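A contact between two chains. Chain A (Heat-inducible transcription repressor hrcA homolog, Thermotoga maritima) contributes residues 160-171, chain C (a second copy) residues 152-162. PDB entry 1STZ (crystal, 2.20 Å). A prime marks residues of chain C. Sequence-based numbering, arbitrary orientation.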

# COMPACT_ATOMS: atom_id res chain seq x y z
N LEU A 160 -28.58 -15.59 -3.89
CA LEU A 160 -28.73 -14.94 -5.18
C LEU A 160 -27.87 -13.70 -5.19
O LEU A 160 -27.82 -13.00 -4.19
CB LEU A 160 -30.19 -14.53 -5.36
CG LEU A 160 -30.74 -14.22 -6.75
CD1 LEU A 160 -32.24 -14.54 -6.82
CD2 LEU A 160 -30.51 -12.78 -7.12
N ILE A 161 -27.21 -13.39 -6.30
CA ILE A 161 -26.52 -12.11 -6.41
C ILE A 161 -27.18 -11.21 -7.44
O ILE A 161 -27.31 -11.55 -8.61
CB ILE A 161 -25.01 -12.29 -6.70
CG1 ILE A 161 -24.32 -12.93 -5.49
CG2 ILE A 161 -24.37 -10.94 -6.97
CD1 ILE A 161 -22.91 -13.41 -5.74
N PHE A 162 -27.63 -10.04 -6.97
CA PHE A 162 -28.22 -9.03 -7.82
C PHE A 162 -27.18 -7.97 -8.12
O PHE A 162 -26.35 -7.67 -7.27
CB PHE A 162 -29.44 -8.40 -7.13
CG PHE A 162 -29.89 -7.09 -7.74
CD1 PHE A 162 -30.74 -7.08 -8.84
CD2 PHE A 162 -29.48 -5.88 -7.20
CE1 PHE A 162 -31.16 -5.87 -9.40
CE2 PHE A 162 -29.89 -4.69 -7.76
CZ PHE A 162 -30.73 -4.69 -8.86
N SER A 163 -27.25 -7.38 -9.30
CA SER A 163 -26.47 -6.20 -9.64
C SER A 163 -27.00 -5.57 -10.92
O SER A 163 -27.83 -6.13 -11.61
CB SER A 163 -24.99 -6.52 -9.80
OG SER A 163 -24.80 -7.59 -10.70
N ILE A 164 -26.53 -4.36 -11.21
CA ILE A 164 -26.86 -3.72 -12.47
C ILE A 164 -25.57 -3.34 -13.16
O ILE A 164 -24.56 -3.12 -12.50
CB ILE A 164 -27.77 -2.49 -12.29
CG1 ILE A 164 -27.06 -1.40 -11.47
CG2 ILE A 164 -29.07 -2.88 -11.63
CD1 ILE A 164 -27.87 -0.13 -11.32
N LEU A 165 -25.63 -3.26 -14.47
CA LEU A 165 -24.53 -2.76 -15.27
C LEU A 165 -24.87 -1.34 -15.65
O LEU A 165 -25.99 -1.04 -16.03
CB LEU A 165 -24.38 -3.57 -16.56
CG LEU A 165 -23.02 -4.17 -16.81
CD1 LEU A 165 -21.96 -3.06 -16.86
CD2 LEU A 165 -22.67 -5.21 -15.73
N THR A 166 -23.85 -0.51 -15.62
CA THR A 166 -23.96 0.89 -15.96
C THR A 166 -22.78 1.21 -16.89
O THR A 166 -21.94 0.36 -17.08
CB THR A 166 -23.96 1.59 -14.59
OG1 THR A 166 -25.29 2.04 -14.27
CG2 THR A 166 -23.06 2.75 -14.52
N GLU A 167 -22.71 2.42 -17.46
CA GLU A 167 -21.55 2.81 -18.29
C GLU A 167 -20.24 2.88 -17.49
O GLU A 167 -19.16 2.82 -18.08
CB GLU A 167 -21.80 4.13 -19.04
CG GLU A 167 -21.88 5.37 -18.16
CD GLU A 167 -21.84 6.66 -18.96
OE1 GLU A 167 -22.70 7.53 -18.74
OE2 GLU A 167 -20.94 6.78 -19.83
N PHE A 168 -20.36 2.99 -16.17
CA PHE A 168 -19.22 3.05 -15.24
C PHE A 168 -18.87 1.74 -14.54
O PHE A 168 -17.97 1.72 -13.70
CB PHE A 168 -19.49 4.12 -14.17
CG PHE A 168 -19.77 5.47 -14.73
CD1 PHE A 168 -20.89 6.18 -14.34
CD2 PHE A 168 -18.91 6.03 -15.68
CE1 PHE A 168 -21.14 7.44 -14.86
CE2 PHE A 168 -19.16 7.29 -16.20
CZ PHE A 168 -20.27 8.00 -15.79
N GLY A 169 -19.57 0.66 -14.84
CA GLY A 169 -19.23 -0.64 -14.29
C GLY A 169 -20.39 -1.37 -13.64
O GLY A 169 -21.53 -1.17 -14.00
N VAL A 170 -20.08 -2.22 -12.66
CA VAL A 170 -21.09 -3.04 -11.99
C VAL A 170 -21.44 -2.38 -10.65
O VAL A 170 -20.56 -2.16 -9.81
CB VAL A 170 -20.54 -4.45 -11.76
CG1 VAL A 170 -21.58 -5.36 -11.14
CG2 VAL A 170 -20.01 -5.03 -13.08
N SER A 171 -22.70 -2.02 -10.48
CA SER A 171 -23.13 -1.32 -9.27
C SER A 171 -24.21 -2.08 -8.55
O SER A 171 -24.81 -3.00 -9.10
CB SER A 171 -23.65 0.07 -9.62
OG SER A 171 -22.77 0.70 -10.53
N LEU C 152 -16.21 -17.37 -8.75
CA LEU C 152 -15.92 -16.42 -9.81
C LEU C 152 -17.00 -16.59 -10.88
O LEU C 152 -17.06 -17.63 -11.52
CB LEU C 152 -14.57 -16.71 -10.46
CG LEU C 152 -13.28 -16.55 -9.67
CD1 LEU C 152 -12.12 -16.83 -10.60
CD2 LEU C 152 -13.16 -15.14 -9.06
N ILE C 153 -17.84 -15.59 -11.06
CA ILE C 153 -18.94 -15.69 -12.00
C ILE C 153 -18.77 -14.64 -13.09
O ILE C 153 -18.99 -13.47 -12.84
CB ILE C 153 -20.28 -15.46 -11.28
CG1 ILE C 153 -20.43 -16.38 -10.06
CG2 ILE C 153 -21.44 -15.70 -12.25
CD1 ILE C 153 -21.28 -15.78 -8.98
N PRO C 154 -18.37 -15.04 -14.30
CA PRO C 154 -18.35 -14.11 -15.43
C PRO C 154 -19.76 -13.63 -15.71
O PRO C 154 -20.70 -14.41 -15.68
CB PRO C 154 -17.80 -14.95 -16.59
CG PRO C 154 -17.10 -16.08 -15.95
CD PRO C 154 -17.87 -16.38 -14.68
N VAL C 155 -19.90 -12.33 -15.91
CA VAL C 155 -21.18 -11.72 -16.20
C VAL C 155 -21.23 -11.28 -17.65
O VAL C 155 -22.27 -11.36 -18.28
CB VAL C 155 -21.42 -10.56 -15.24
CG1 VAL C 155 -22.44 -9.63 -15.78
CG2 VAL C 155 -21.84 -11.10 -13.89
N SER C 156 -20.10 -10.82 -18.18
CA SER C 156 -19.93 -10.57 -19.60
C SER C 156 -18.45 -10.78 -19.91
O SER C 156 -17.68 -11.23 -19.04
CB SER C 156 -20.32 -9.13 -19.92
OG SER C 156 -19.48 -8.24 -19.22
N GLU C 157 -18.04 -10.44 -21.13
CA GLU C 157 -16.63 -10.51 -21.53
C GLU C 157 -15.78 -9.56 -20.69
O GLU C 157 -14.59 -9.82 -20.48
CB GLU C 157 -16.46 -10.15 -23.01
CG GLU C 157 -16.19 -11.33 -23.94
CD GLU C 157 -15.48 -10.90 -25.23
OE1 GLU C 157 -14.80 -11.74 -25.85
OE2 GLU C 157 -15.60 -9.71 -25.60
N ASP C 158 -16.37 -8.47 -20.22
CA ASP C 158 -15.62 -7.43 -19.52
C ASP C 158 -15.62 -7.55 -17.98
O ASP C 158 -14.74 -6.99 -17.34
CB ASP C 158 -16.14 -6.04 -19.93
CG ASP C 158 -15.79 -5.68 -21.38
OD1 ASP C 158 -14.99 -6.40 -22.02
OD2 ASP C 158 -16.28 -4.71 -21.97
N TYR C 159 -16.57 -8.29 -17.40
CA TYR C 159 -16.72 -8.29 -15.94
C TYR C 159 -16.99 -9.66 -15.33
O TYR C 159 -17.63 -10.49 -15.93
CB TYR C 159 -17.88 -7.39 -15.50
CG TYR C 159 -17.83 -5.97 -16.01
CD1 TYR C 159 -18.76 -5.51 -16.93
CD2 TYR C 159 -16.87 -5.07 -15.54
CE1 TYR C 159 -18.73 -4.19 -17.38
CE2 TYR C 159 -16.85 -3.77 -15.99
CZ TYR C 159 -17.78 -3.34 -16.91
OH TYR C 159 -17.76 -2.05 -17.37
N LEU C 160 -16.55 -9.85 -14.10
CA LEU C 160 -16.98 -11.00 -13.33
C LEU C 160 -17.21 -10.59 -11.90
O LEU C 160 -16.84 -9.50 -11.50
CB LEU C 160 -15.98 -12.15 -13.44
CG LEU C 160 -14.61 -12.06 -12.78
CD1 LEU C 160 -14.70 -12.37 -11.30
CD2 LEU C 160 -13.64 -13.04 -13.48
N ILE C 161 -17.88 -11.43 -11.13
CA ILE C 161 -18.07 -11.16 -9.73
C ILE C 161 -17.42 -12.28 -8.90
O ILE C 161 -17.67 -13.46 -9.09
CB ILE C 161 -19.59 -11.01 -9.40
CG1 ILE C 161 -20.14 -9.74 -10.04
CG2 ILE C 161 -19.82 -10.96 -7.90
CD1 ILE C 161 -21.62 -9.77 -10.31
N PHE C 162 -16.57 -11.88 -7.97
CA PHE C 162 -15.94 -12.77 -7.03
C PHE C 162 -16.68 -12.68 -5.70
O PHE C 162 -17.10 -11.60 -5.33
CB PHE C 162 -14.50 -12.32 -6.82
CG PHE C 162 -13.90 -12.82 -5.56
CD1 PHE C 162 -13.60 -14.17 -5.41
CD2 PHE C 162 -13.64 -11.94 -4.50
CE1 PHE C 162 -13.04 -14.65 -4.22
CE2 PHE C 162 -13.08 -12.41 -3.31
CZ PHE C 162 -12.78 -13.77 -3.17
O HOH W 1 -20.30 -1.00 -18.69

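Two beta hairpins can pack against each other without sharing a single direct hydrogen bond, and the contact between these two copies of the HrcA homolog is a compact example. Within each hairpin the strands pair with each other: Ile164 and Ser171 exchange N-to-O hydrogen bonds in both directions in chain A, Ile153′ and Ile161′ in chain C. Between the hairpins the direct contact is mostly between side chains, and the alternation of a beta strand sets which residues supply it. Ile161, Ser163 and Leu165 point toward chain C while Phe162 points away; Tyr159′ and Ile161′ point toward chain A while Leu160′ and Phe162′ point away.

Tyr159′ is the centre of the contact and has the largest covered area. With chi1 at m (-54°), its ring lies against the turn-proximal end of the other hairpin. Val170, at chi1 t, places CG2 over one face of this ring, 4.1 Å from the centroid and 22° off the normal, a CH-pi contact; the closest approach is 3.8 Å from Val170 CG2 to Tyr159′ CG. Leu165 meets the ring obliquely, its CD1 lying 3.5 Å from Tyr159′ CE1. Its chi1 of -125° falls between wells, and in this conformation CD2 also comes within 4.4 Å of Val155′ CG1, so the side chain touches both residues.

The far end of the tyrosine reaches Gly169, with OH 3.7 Å from Gly169 CA. Gly169 closes the type I turn that starts at Thr166, and its phi/psi of 128/-152 would jam a CB against the preceding carbonyl oxygen; the backbone alone therefore calls for glycine. The hydroxyl finds a polar partner through water 1, which hydrogen bonds to Tyr159′ OH at 3.0 Å and donates to Thr166 O at 2.7 Å. This bridge links the chains where no direct hydrogen bond does.

Farther from the turn, the packing is aliphatic. Ile161′, extended at m,t, carries CD1 to a position 4.5 Å from both Val170 CG1 and Ile161 CG2, and 3.9 Å from Ser163 OG. Ile161 adopts the same m,t rotamer, and its CD1 meets Ile153′ CD1, also at the end of an m,t side chain, at 4.3 Å. Extended isoleucines thus span the gap between the strands with their terminal methyls. The arrangement has a polar cost: Ser163 OG, at chi1 p, is buried by the contact and has no hydrogen-bonding partner anywhere in the model.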